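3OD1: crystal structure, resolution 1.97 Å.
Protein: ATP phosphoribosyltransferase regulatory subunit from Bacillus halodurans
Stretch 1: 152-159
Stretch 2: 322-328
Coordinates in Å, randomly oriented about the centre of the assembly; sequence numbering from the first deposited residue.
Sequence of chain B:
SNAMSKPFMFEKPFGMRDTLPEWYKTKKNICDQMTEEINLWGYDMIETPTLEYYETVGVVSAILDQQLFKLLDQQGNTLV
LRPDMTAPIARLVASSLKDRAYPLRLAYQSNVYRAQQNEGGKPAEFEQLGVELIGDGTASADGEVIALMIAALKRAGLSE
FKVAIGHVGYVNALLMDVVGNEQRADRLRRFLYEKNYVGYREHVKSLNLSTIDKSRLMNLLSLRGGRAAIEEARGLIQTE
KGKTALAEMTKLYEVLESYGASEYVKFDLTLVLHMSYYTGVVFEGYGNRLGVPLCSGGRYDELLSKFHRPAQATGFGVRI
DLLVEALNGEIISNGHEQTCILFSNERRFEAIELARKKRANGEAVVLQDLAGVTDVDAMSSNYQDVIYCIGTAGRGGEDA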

# COMPACT_ATOMS: atom_id res chain seq x y z
N ALA B 152 -4.94 3.95 19.74
CA ALA B 152 -4.22 4.16 18.47
C ALA B 152 -4.30 5.63 18.04
O ALA B 152 -3.31 6.20 17.61
CB ALA B 152 -4.79 3.24 17.39
N LEU B 153 -5.48 6.23 18.16
CA LEU B 153 -5.66 7.64 17.85
C LEU B 153 -4.73 8.50 18.70
O LEU B 153 -4.07 9.40 18.19
CB LEU B 153 -7.11 8.06 18.05
CG LEU B 153 -8.03 7.50 16.97
CD1 LEU B 153 -9.47 7.88 17.24
CD2 LEU B 153 -7.58 8.01 15.60
N LYS B 154 -4.67 8.20 20.00
CA LYS B 154 -3.75 8.87 20.92
C LYS B 154 -2.29 8.73 20.51
O LYS B 154 -1.54 9.70 20.54
CB LYS B 154 -3.92 8.32 22.34
CG LYS B 154 -5.17 8.83 23.04
CD LYS B 154 -4.90 9.09 24.51
CE LYS B 154 -5.09 7.84 25.35
NZ LYS B 154 -5.10 8.18 26.81
N ARG B 155 -1.89 7.52 20.16
CA ARG B 155 -0.49 7.28 19.81
C ARG B 155 -0.12 8.02 18.51
O ARG B 155 1.04 8.34 18.27
CB ARG B 155 -0.22 5.78 19.67
CG ARG B 155 1.22 5.38 19.92
CD ARG B 155 1.53 4.07 19.21
NE ARG B 155 2.92 3.66 19.31
CZ ARG B 155 3.35 2.69 20.10
NH1 ARG B 155 2.50 2.02 20.87
NH2 ARG B 155 4.65 2.38 20.12
N ALA B 156 -1.12 8.30 17.68
CA ALA B 156 -0.90 9.05 16.45
C ALA B 156 -0.84 10.56 16.72
O ALA B 156 -0.47 11.32 15.83
CB ALA B 156 -1.99 8.74 15.43
N GLY B 157 -1.23 11.00 17.91
CA GLY B 157 -1.11 12.40 18.26
C GLY B 157 -2.44 13.11 18.46
O GLY B 157 -2.47 14.28 18.85
N LEU B 158 -3.54 12.42 18.20
CA LEU B 158 -4.86 13.04 18.35
C LEU B 158 -5.20 13.25 19.82
O LEU B 158 -4.97 12.38 20.66
CB LEU B 158 -5.94 12.18 17.68
CG LEU B 158 -7.23 12.92 17.31
CD1 LEU B 158 -6.92 14.02 16.30
CD2 LEU B 158 -8.30 11.96 16.76
N SER B 159 -5.76 14.42 20.12
CA SER B 159 -6.05 14.84 21.48
C SER B 159 -7.47 15.42 21.56
O SER B 159 -7.99 15.92 20.57
CB SER B 159 -5.04 15.93 21.89
OG SER B 159 -4.58 15.77 23.22
N LEU B 322 -8.43 11.96 6.38
CA LEU B 322 -9.18 12.81 7.29
C LEU B 322 -8.42 12.97 8.60
O LEU B 322 -8.44 14.04 9.21
CB LEU B 322 -10.57 12.22 7.55
CG LEU B 322 -11.53 12.19 6.35
CD1 LEU B 322 -12.89 11.54 6.70
CD2 LEU B 322 -11.75 13.59 5.79
N LEU B 323 -7.75 11.91 9.03
CA LEU B 323 -6.99 11.97 10.28
C LEU B 323 -5.77 12.91 10.13
O LEU B 323 -5.50 13.72 11.01
CB LEU B 323 -6.55 10.57 10.72
CG LEU B 323 -5.66 10.49 11.96
CD1 LEU B 323 -6.31 11.22 13.16
CD2 LEU B 323 -5.32 9.03 12.31
N VAL B 324 -5.07 12.80 9.02
CA VAL B 324 -3.92 13.68 8.76
C VAL B 324 -4.36 15.16 8.78
O VAL B 324 -3.73 15.99 9.44
CB VAL B 324 -3.20 13.34 7.44
CG1 VAL B 324 -2.06 14.34 7.17
CG2 VAL B 324 -2.65 11.91 7.47
N GLU B 325 -5.44 15.48 8.07
CA GLU B 325 -6.05 16.81 8.14
C GLU B 325 -6.28 17.26 9.58
O GLU B 325 -5.93 18.38 9.96
CB GLU B 325 -7.41 16.81 7.45
CG GLU B 325 -7.43 16.94 5.94
CD GLU B 325 -8.86 16.91 5.41
OE1 GLU B 325 -9.07 16.37 4.30
OE2 GLU B 325 -9.78 17.40 6.11
N ALA B 326 -6.91 16.40 10.37
CA ALA B 326 -7.31 16.72 11.73
C ALA B 326 -6.12 17.02 12.66
O ALA B 326 -6.27 17.71 13.67
CB ALA B 326 -8.16 15.60 12.31
N LEU B 327 -4.96 16.49 12.31
CA LEU B 327 -3.77 16.57 13.15
C LEU B 327 -2.85 17.77 12.88
O LEU B 327 -2.00 18.11 13.70
CB LEU B 327 -2.96 15.27 13.04
CG LEU B 327 -3.47 14.10 13.89
CD1 LEU B 327 -2.76 12.80 13.53
CD2 LEU B 327 -3.26 14.43 15.34
N ASN B 328 -3.01 18.42 11.72
CA ASN B 328 -2.09 19.51 11.36
C ASN B 328 -2.61 20.44 10.27
O ASN B 328 -3.40 20.04 9.42
CB ASN B 328 -0.72 18.93 10.95
CG ASN B 328 -0.84 17.84 9.90
OD1 ASN B 328 -1.15 18.11 8.74
ND2 ASN B 328 -0.58 16.59 10.30

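The end of a helix is a place where backbone amides need hydrogen-bond partners while apolar side chains need packing, and the contact between residues 152-159 and 322-328 of this regulatory subunit illustrates the principle. Its apolar centre is built by leucines. Leu158 and Leu327, whose CA atoms lie 6.4 Å apart, bring Leu158 CD1 to 3.8 Å from Leu327 CD2. Leu158 leaves its backbone sideways to the second stretch, yet with chi1 t and chi2 p its end comes nearer: Leu158 CD2 lies 4.2 Å from Leu323 CD1, and Leu158 CD1 just reaches Ala326 CB at 4.5 Å. Leu323 and Leu327, one helical turn apart, both point toward the first stretch, so a single helix face supplies the packing surface. From the first stretch, Leu153 also packs against this face, placing Leu153 CD2 4.1 Å from Leu323 CD2. No hydrogen bond crosses between the stretches; dispersion and about 255 Å² buried between the stretches, both sides summed, are what this contact offers.

At the edge of this apolar centre, Leu327 also packs against backbone. Leu327 CD2 sits 3.5 Å from both Gly157 C and Leu158 N, while Leu327 CD1 approaches Ala156 O at 3.6 Å. These are van der Waals contacts with a turn in which the amides of Gly157 and Leu158 bond back to the preceding helix. In the Schellman motif, Gly157 N donates to Lys154 O at 3.0 Å and Leu158 N to Leu153 O at 3.1 Å, so the amide beside the Leu327 methyl is already satisfied. The turn depends on the positive phi of Gly157, 114°, where a CB would jam against the preceding carbonyl oxygen; an ideal CB would also stand 3.7 Å from Leu327 CD2. Beyond the contact lie the polar residues: Lys154 and Ser159 are exposed, and Arg155, out of reach of the second stretch, hydrogen-bonds elsewhere in the structure.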